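Local coordinates for protein beta sliding clamp (Caulobacter crescentus, PDB 5WCE) that probably forms a ring-shaped head-to-tail dimer around DNA and tethers DNA polymerases and other proteins to it, giving them processivity, at residues D281-I286 with R292-A297; R86-G91 with I107-S112; S133-V138 with K235-F240. One frame throughout, in Å; residues are numbered along the deposited sequence. Where two conformers were deposited one is given.

Contact 1: residues D281-I286 with R292-A297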
# COMPACT_ATOMS: atom_id res chain seq x y z
N ASP A 281 15.97 8.15 14.15
CA ASP A 281 15.30 7.04 13.52
C ASP A 281 15.89 5.69 13.95
O ASP A 281 15.14 4.76 14.30
CB ASP A 281 15.37 7.24 12.00
CG ASP A 281 14.53 6.24 11.23
OD1 ASP A 281 13.51 5.78 11.75
OD2 ASP A 281 14.94 5.91 10.11
N ARG A 282 17.22 5.58 14.00
CA ARG A 282 17.85 4.38 14.52
C ARG A 282 17.43 4.00 15.93
O ARG A 282 16.98 2.87 16.18
CB ARG A 282 19.38 4.49 14.52
CG ARG A 282 20.03 3.95 13.30
CD ARG A 282 21.52 3.85 13.48
NE ARG A 282 22.11 5.18 13.50
CZ ARG A 282 22.37 5.94 12.44
NH1 ARG A 282 22.09 5.52 11.21
NH2 ARG A 282 22.93 7.13 12.62
N VAL A 283 17.61 4.94 16.88
CA VAL A 283 17.34 4.61 18.29
C VAL A 283 15.86 4.35 18.52
O VAL A 283 15.54 3.53 19.38
CB VAL A 283 17.89 5.66 19.26
CG1 VAL A 283 19.41 5.69 19.19
CG2 VAL A 283 17.32 7.03 19.02
N ALA A 284 14.99 4.97 17.74
CA ALA A 284 13.54 4.74 17.86
C ALA A 284 13.07 3.35 17.37
O ALA A 284 12.00 2.88 17.76
CB ALA A 284 12.77 5.82 17.12
N THR A 285 13.88 2.73 16.53
CA THR A 285 13.68 1.37 16.11
C THR A 285 13.55 0.34 17.17
O THR A 285 13.01 -0.74 16.84
CB THR A 285 14.85 0.85 15.26
OG1 THR A 285 15.10 1.80 14.24
CG2 THR A 285 14.50 -0.44 14.55
N ILE A 286 14.07 0.53 18.37
CA ILE A 286 13.86 -0.55 19.38
C ILE A 286 12.39 -0.64 19.80
O ILE A 286 12.07 -1.61 20.48
CB ILE A 286 14.74 -0.60 20.69
CG1 ILE A 286 14.86 0.73 21.31
CG2 ILE A 286 16.08 -1.34 20.54
CD1 ILE A 286 13.58 1.43 21.56
N ARG A 292 6.44 6.65 20.55
CA ARG A 292 7.82 6.35 20.92
C ARG A 292 8.41 7.68 21.38
O ARG A 292 8.45 8.58 20.61
CB ARG A 292 8.67 5.87 19.69
CG ARG A 292 8.20 4.65 18.91
CD ARG A 292 7.51 5.01 17.60
NE ARG A 292 8.41 5.23 16.46
CZ ARG A 292 8.62 6.43 15.94
NH1 ARG A 292 8.03 7.45 16.47
NH2 ARG A 292 9.40 6.61 14.89
N SER A 293 8.86 7.77 22.62
CA SER A 293 9.59 8.95 23.08
C SER A 293 11.12 8.76 23.01
O SER A 293 11.62 7.65 23.26
CB SER A 293 9.23 9.22 24.52
OG SER A 293 7.83 9.54 24.56
N VAL A 294 11.85 9.85 22.78
CA VAL A 294 13.31 9.84 22.77
C VAL A 294 13.81 10.91 23.76
O VAL A 294 13.31 12.04 23.77
CB VAL A 294 13.85 10.04 21.35
CG1 VAL A 294 13.36 11.31 20.71
CG2 VAL A 294 15.38 10.03 21.31
N LYS A 295 14.80 10.51 24.56
CA LYS A 295 15.51 11.42 25.45
C LYS A 295 16.75 12.02 24.76
O LYS A 295 17.53 11.29 24.19
CB LYS A 295 15.94 10.70 26.73
CG LYS A 295 16.68 11.59 27.73
CD LYS A 295 16.92 10.73 28.97
CE LYS A 295 17.77 11.35 30.02
NZ LYS A 295 17.99 10.25 31.03
N LEU A 296 16.91 13.34 24.85
CA LEU A 296 18.05 14.08 24.32
C LEU A 296 18.79 14.60 25.54
O LEU A 296 18.27 15.47 26.28
CB LEU A 296 17.62 15.28 23.47
CG LEU A 296 17.12 15.12 22.03
CD1 LEU A 296 15.93 14.16 21.98
CD2 LEU A 296 16.77 16.45 21.38
N ALA A 297 19.97 14.02 25.82
CA ALA A 297 20.84 14.52 26.86
C ALA A 297 21.84 15.45 26.18
O ALA A 297 22.73 15.02 25.43
CB ALA A 297 21.52 13.36 27.58
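V283 and V294 meet through single methyls, CG2 to CG2 at 4.2 Å, with no hydrogen bond joining the two segments. The short, apolar V283 fills the gap between helix and strand without reaching beyond it, and the beta branch of V294 is at home in an extended strand. Beside this pair, the methyl of A284 lies over one face of the R292 guanidinium, CB to NH2 4.1 Å. R292 has two modelled conformers; in one of them CG stands beside the backbone N and the chain then bends sharply (chi2 102°, chi3 84°), which brings the guanidinium over to the A284 methyl. A small alanine fits here, with the CA atoms of A284 and R292 6.7 Å apart. The acid D281 is near without pairing, its OD1 5.2 Å from R292 NH2; it forms a salt bridge instead with K87 of the second subunit. Further out, V307 packs on both valines, while A334 touches A284, R292 and V294. Backbone bonds of V294 to F332 and of K295 to T306 fix the strand between its two neighbours. Helix 273-284 thus packs on the antiparallel sheet its chain enters next, as in the DNA-clamp fold of the C-terminal domain.

Contact 2: residues R86-G91 with I107-S112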
# COMPACT_ATOMS: atom_id res chain seq x y z
N ARG A 86 -12.56 4.90 -17.06
CA ARG A 86 -11.17 4.48 -16.95
C ARG A 86 -10.89 3.21 -17.76
O ARG A 86 -9.86 3.09 -18.38
CB ARG A 86 -10.80 4.26 -15.48
CG ARG A 86 -9.30 4.30 -15.21
CD ARG A 86 -8.95 4.02 -13.76
NE ARG A 86 -9.49 2.74 -13.31
CZ ARG A 86 -9.09 1.52 -13.69
NH1 ARG A 86 -8.12 1.33 -14.62
NH2 ARG A 86 -9.68 0.44 -13.19
N LYS A 87 -11.82 2.27 -17.77
CA LYS A 87 -11.61 1.00 -18.42
C LYS A 87 -11.99 1.03 -19.89
O LYS A 87 -11.73 0.05 -20.58
CB LYS A 87 -12.41 -0.08 -17.71
CG LYS A 87 -11.98 -0.28 -16.28
CD LYS A 87 -12.87 -1.30 -15.59
CE LYS A 87 -12.61 -1.38 -14.07
NZ LYS A 87 -13.49 -2.48 -13.53
N LEU A 88 -12.61 2.11 -20.37
CA LEU A 88 -12.92 2.20 -21.79
C LEU A 88 -11.64 2.29 -22.63
O LEU A 88 -10.64 2.76 -22.15
CB LEU A 88 -13.87 3.37 -22.08
CG LEU A 88 -15.29 3.32 -21.51
CD1 LEU A 88 -16.06 4.62 -21.66
CD2 LEU A 88 -16.05 2.17 -22.14
N PRO A 89 -11.67 1.82 -23.89
CA PRO A 89 -10.43 1.89 -24.71
C PRO A 89 -9.92 3.33 -24.87
O PRO A 89 -10.73 4.26 -24.96
CB PRO A 89 -10.85 1.36 -26.05
CG PRO A 89 -12.23 0.85 -25.91
CD PRO A 89 -12.83 1.42 -24.68
N ASP A 90 -8.61 3.50 -24.88
CA ASP A 90 -7.95 4.77 -25.23
C ASP A 90 -8.53 5.35 -26.51
O ASP A 90 -8.77 4.63 -27.49
CB ASP A 90 -6.47 4.54 -25.55
CG ASP A 90 -5.63 4.33 -24.36
OD1 ASP A 90 -6.12 4.46 -23.23
OD2 ASP A 90 -4.44 3.99 -24.57
N GLY A 91 -8.78 6.65 -26.51
CA GLY A 91 -9.31 7.30 -27.68
C GLY A 91 -10.78 7.13 -27.97
O GLY A 91 -11.27 7.70 -28.93
N ILE A 107 -24.50 4.90 -20.99
CA ILE A 107 -23.13 5.23 -21.35
C ILE A 107 -22.79 4.23 -22.40
O ILE A 107 -22.86 2.99 -22.15
CB ILE A 107 -22.13 5.11 -20.17
CG1 ILE A 107 -22.54 6.03 -19.01
CG2 ILE A 107 -20.69 5.39 -20.60
CD1 ILE A 107 -23.06 5.27 -17.84
N GLN A 108 -22.43 4.74 -23.57
CA GLN A 108 -22.06 3.86 -24.66
C GLN A 108 -20.75 4.31 -25.29
O GLN A 108 -20.53 5.51 -25.53
CB GLN A 108 -23.15 3.88 -25.68
CG GLN A 108 -22.79 3.04 -26.89
CD GLN A 108 -23.95 2.22 -27.32
OE1 GLN A 108 -25.10 2.72 -27.34
NE2 GLN A 108 -23.70 0.94 -27.62
N ALA A 109 -19.91 3.34 -25.60
CA ALA A 109 -18.63 3.56 -26.23
C ALA A 109 -18.14 2.26 -26.82
O ALA A 109 -18.02 1.27 -26.11
CB ALA A 109 -17.62 4.02 -25.22
N GLY A 110 -17.87 2.29 -28.13
CA GLY A 110 -17.42 1.12 -28.88
C GLY A 110 -18.53 0.12 -28.79
O GLY A 110 -19.65 0.42 -29.07
N ARG A 111 -18.20 -1.07 -28.29
CA ARG A 111 -19.18 -2.15 -28.20
C ARG A 111 -19.66 -2.38 -26.74
O ARG A 111 -20.20 -3.45 -26.44
CB ARG A 111 -18.51 -3.42 -28.79
CG ARG A 111 -18.07 -3.22 -30.26
CD ARG A 111 -18.98 -3.95 -31.23
NE ARG A 111 -18.44 -5.29 -31.29
CZ ARG A 111 -19.07 -6.42 -31.57
NH1 ARG A 111 -20.35 -6.50 -31.93
NH2 ARG A 111 -18.35 -7.52 -31.48
N SER A 112 -19.39 -1.42 -25.85
CA SER A 112 -19.89 -1.42 -24.46
C SER A 112 -21.09 -0.49 -24.26
O SER A 112 -21.09 0.66 -24.77
CB SER A 112 -18.82 -0.86 -23.49
OG SER A 112 -17.57 -1.45 -23.68
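L88 turns its CG beside the backbone N and anti to the carbonyl carbon (chi1 -65°), and with chi2 at 170° both of its methyls are brought up to A109. CD1 and CD2 each lie 3.9 Å from A109 CB, so the fork of the leucine straddles one small methyl. This joins the chain leaving helix 78-87 to a two-residue beta hairpin, strands 105-109 and 112-116, the outermost hairpin of its sheet within this chain, in the N-terminal clamp domain. The hairpin closes in a type II' turn from A109 to S112. G110 is apt at its first corner, where phi is positive (63°), a conformation that a side chain would make costly. Paired backbone bonds lock the turn: A109 N to S112 O and S112 N to A109 O, both 3.0 Å. The small A109 lets the branched leucine come close to the strand, and V94 and R14 also pack against L88. The second subunit reaches this contact too: its R282 packs on L88, P89 and S112, and S112 pairs with a strand of that subunit, continuing the sheet. Next to the shared methyl, L88 CD2 also passes S112 OG at 4.2 Å, a plain van der Waals contact.

Contact 3: residues S133-V138 with K235-F240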
# COMPACT_ATOMS: atom_id res chain seq x y z
N SER A 133 -14.87 36.99 -0.94
CA SER A 133 -14.03 38.06 -1.50
C SER A 133 -13.91 37.90 -3.04
O SER A 133 -14.20 36.83 -3.62
CB SER A 133 -12.64 38.02 -0.91
OG SER A 133 -11.91 36.84 -1.27
N SER A 134 -13.43 38.97 -3.67
CA SER A 134 -12.89 38.87 -5.03
C SER A 134 -11.72 37.88 -5.07
O SER A 134 -11.06 37.62 -4.06
CB SER A 134 -12.45 40.26 -5.57
OG SER A 134 -11.48 40.86 -4.73
N ARG A 135 -11.50 37.34 -6.26
CA ARG A 135 -10.40 36.42 -6.53
C ARG A 135 -9.05 37.07 -6.21
O ARG A 135 -8.79 38.19 -6.60
CB ARG A 135 -10.43 35.96 -7.98
CG ARG A 135 -11.57 34.98 -8.24
CD ARG A 135 -11.75 34.74 -9.73
NE ARG A 135 -12.87 33.84 -9.93
CZ ARG A 135 -14.15 34.19 -9.81
NH1 ARG A 135 -14.52 35.45 -9.54
NH2 ARG A 135 -15.08 33.26 -10.00
N ILE A 136 -8.24 36.32 -5.49
CA ILE A 136 -6.88 36.68 -5.14
C ILE A 136 -5.97 35.64 -5.80
O ILE A 136 -5.99 34.48 -5.44
CB ILE A 136 -6.71 36.61 -3.62
CG1 ILE A 136 -7.63 37.61 -2.93
CG2 ILE A 136 -5.26 36.83 -3.25
CD1 ILE A 136 -7.88 37.34 -1.47
N ALA A 137 -5.14 36.06 -6.76
CA ALA A 137 -4.20 35.15 -7.44
C ALA A 137 -3.02 34.87 -6.53
O ALA A 137 -2.40 35.80 -6.01
CB ALA A 137 -3.72 35.73 -8.75
N VAL A 138 -2.79 33.58 -6.28
CA VAL A 138 -1.70 33.10 -5.47
C VAL A 138 -0.82 32.22 -6.30
O VAL A 138 -1.29 31.25 -6.91
CB VAL A 138 -2.18 32.32 -4.20
CG1 VAL A 138 -1.00 32.01 -3.30
CG2 VAL A 138 -3.25 33.13 -3.47
N LYS A 235 -16.58 30.69 4.33
CA LYS A 235 -16.23 29.87 3.13
C LYS A 235 -14.88 30.20 2.59
O LYS A 235 -14.37 31.31 2.76
CB LYS A 235 -17.22 30.07 1.98
CG LYS A 235 -18.63 29.65 2.33
CD LYS A 235 -19.35 29.01 1.21
CE LYS A 235 -20.33 27.97 1.73
NZ LYS A 235 -21.62 28.59 1.86
N VAL A 236 -14.31 29.22 1.91
CA VAL A 236 -13.10 29.39 1.15
C VAL A 236 -13.33 28.74 -0.22
O VAL A 236 -14.06 27.74 -0.32
CB VAL A 236 -11.88 28.86 1.93
CG1 VAL A 236 -11.94 27.39 2.18
CG2 VAL A 236 -10.60 29.12 1.18
N ARG A 237 -12.79 29.35 -1.26
CA ARG A 237 -12.88 28.82 -2.63
C ARG A 237 -11.52 28.89 -3.31
O ARG A 237 -10.85 29.93 -3.32
CB ARG A 237 -13.93 29.55 -3.43
CG ARG A 237 -14.23 28.96 -4.81
CD ARG A 237 -15.50 29.57 -5.35
NE ARG A 237 -15.84 29.02 -6.64
CZ ARG A 237 -15.31 29.37 -7.80
NH1 ARG A 237 -14.42 30.37 -7.87
NH2 ARG A 237 -15.75 28.78 -8.92
N PHE A 238 -11.11 27.76 -3.88
CA PHE A 238 -9.90 27.67 -4.66
C PHE A 238 -10.36 27.41 -6.09
O PHE A 238 -11.12 26.46 -6.34
CB PHE A 238 -9.06 26.50 -4.23
CG PHE A 238 -8.64 26.51 -2.81
CD1 PHE A 238 -7.38 27.02 -2.45
CD2 PHE A 238 -9.42 25.89 -1.81
CE1 PHE A 238 -6.96 27.01 -1.14
CE2 PHE A 238 -8.99 25.87 -0.50
CZ PHE A 238 -7.75 26.43 -0.18
N GLU A 239 -9.89 28.23 -7.01
CA GLU A 239 -10.10 27.98 -8.45
C GLU A 239 -8.79 27.60 -9.17
O GLU A 239 -7.78 28.35 -9.09
CB GLU A 239 -10.65 29.24 -9.06
CG GLU A 239 -11.92 29.12 -9.84
CD GLU A 239 -12.29 30.46 -10.41
OE1 GLU A 239 -11.54 30.99 -11.27
OE2 GLU A 239 -13.29 31.03 -9.93
N PHE A 240 -8.84 26.48 -9.91
CA PHE A 240 -7.69 25.89 -10.63
C PHE A 240 -8.10 25.75 -12.10
O PHE A 240 -8.42 24.61 -12.55
CB PHE A 240 -7.41 24.48 -10.13
CG PHE A 240 -7.48 24.29 -8.62
CD1 PHE A 240 -6.30 24.37 -7.85
CD2 PHE A 240 -8.66 23.92 -8.00
CE1 PHE A 240 -6.32 24.14 -6.50
CE2 PHE A 240 -8.70 23.71 -6.64
CZ PHE A 240 -7.52 23.83 -5.88
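R135 and E239, whose CA atoms are 8.7 Å apart, face each other across strand 226-231, which runs between strands 136-139 and 235-240 and is antiparallel to both. Such a gap is too wide for backbone bonding but suits an arginine and a glutamate. R135 runs extended from CG to NE (chi2 169°) and presents the NE side of its guanidinium to the carboxylate. NE and NH2 both grip one oxygen: NE to OE2 of E239 is 2.8 Å, with an N-H...O angle of 143°, and NH2 to the same OE2 is 2.9 Å. A weak third bond runs from NE to E239 OE1 at 3.4 Å. OE2 lies near the guanidinium plane, met on its syn side, yet the two flat groups are turned 52° apart. In this sheet of the central clamp domain, R237 and E239 project from one face, while F238 and F240 pack on helix 210-220 from the other. R237 therefore completes a salt-bridge network with R135 and E239, its NH1 directed at the same E239 oxygen, though the modelled bond is doubtfully short; Q230 OE1 is a second partner for NH1. With E239 replaced by an alanine, the two arginines are likely to lose their common counter-charge, R135 becoming freer to swing away. The carboxylate between them probably offsets the like charges of R135 NH2 and R237 NH1, 3.7 Å apart.

How the contacts relate
Along the chain, contact 2 comes first, then contact 3, then contact 1. Contacts 1 and 2 belong to the C-terminal and N-terminal domains, their centres 54 Å apart, and each joins the end region of a helix to an antiparallel sheet of its own domain. Contact 3 lies about 43 Å from contact 1 and 36 Å from contact 2, centre to centre, in the central-domain half of an eight-stranded sheet shared by two domains, whose halves meet where strand 243-248 pairs with 58-65. Contacts 1 and 2 serve the join between chains: residues 281-286 of one subunit meet residues 86-91 of the other at the head-to-tail interface that, made twice, closes the dimeric ring.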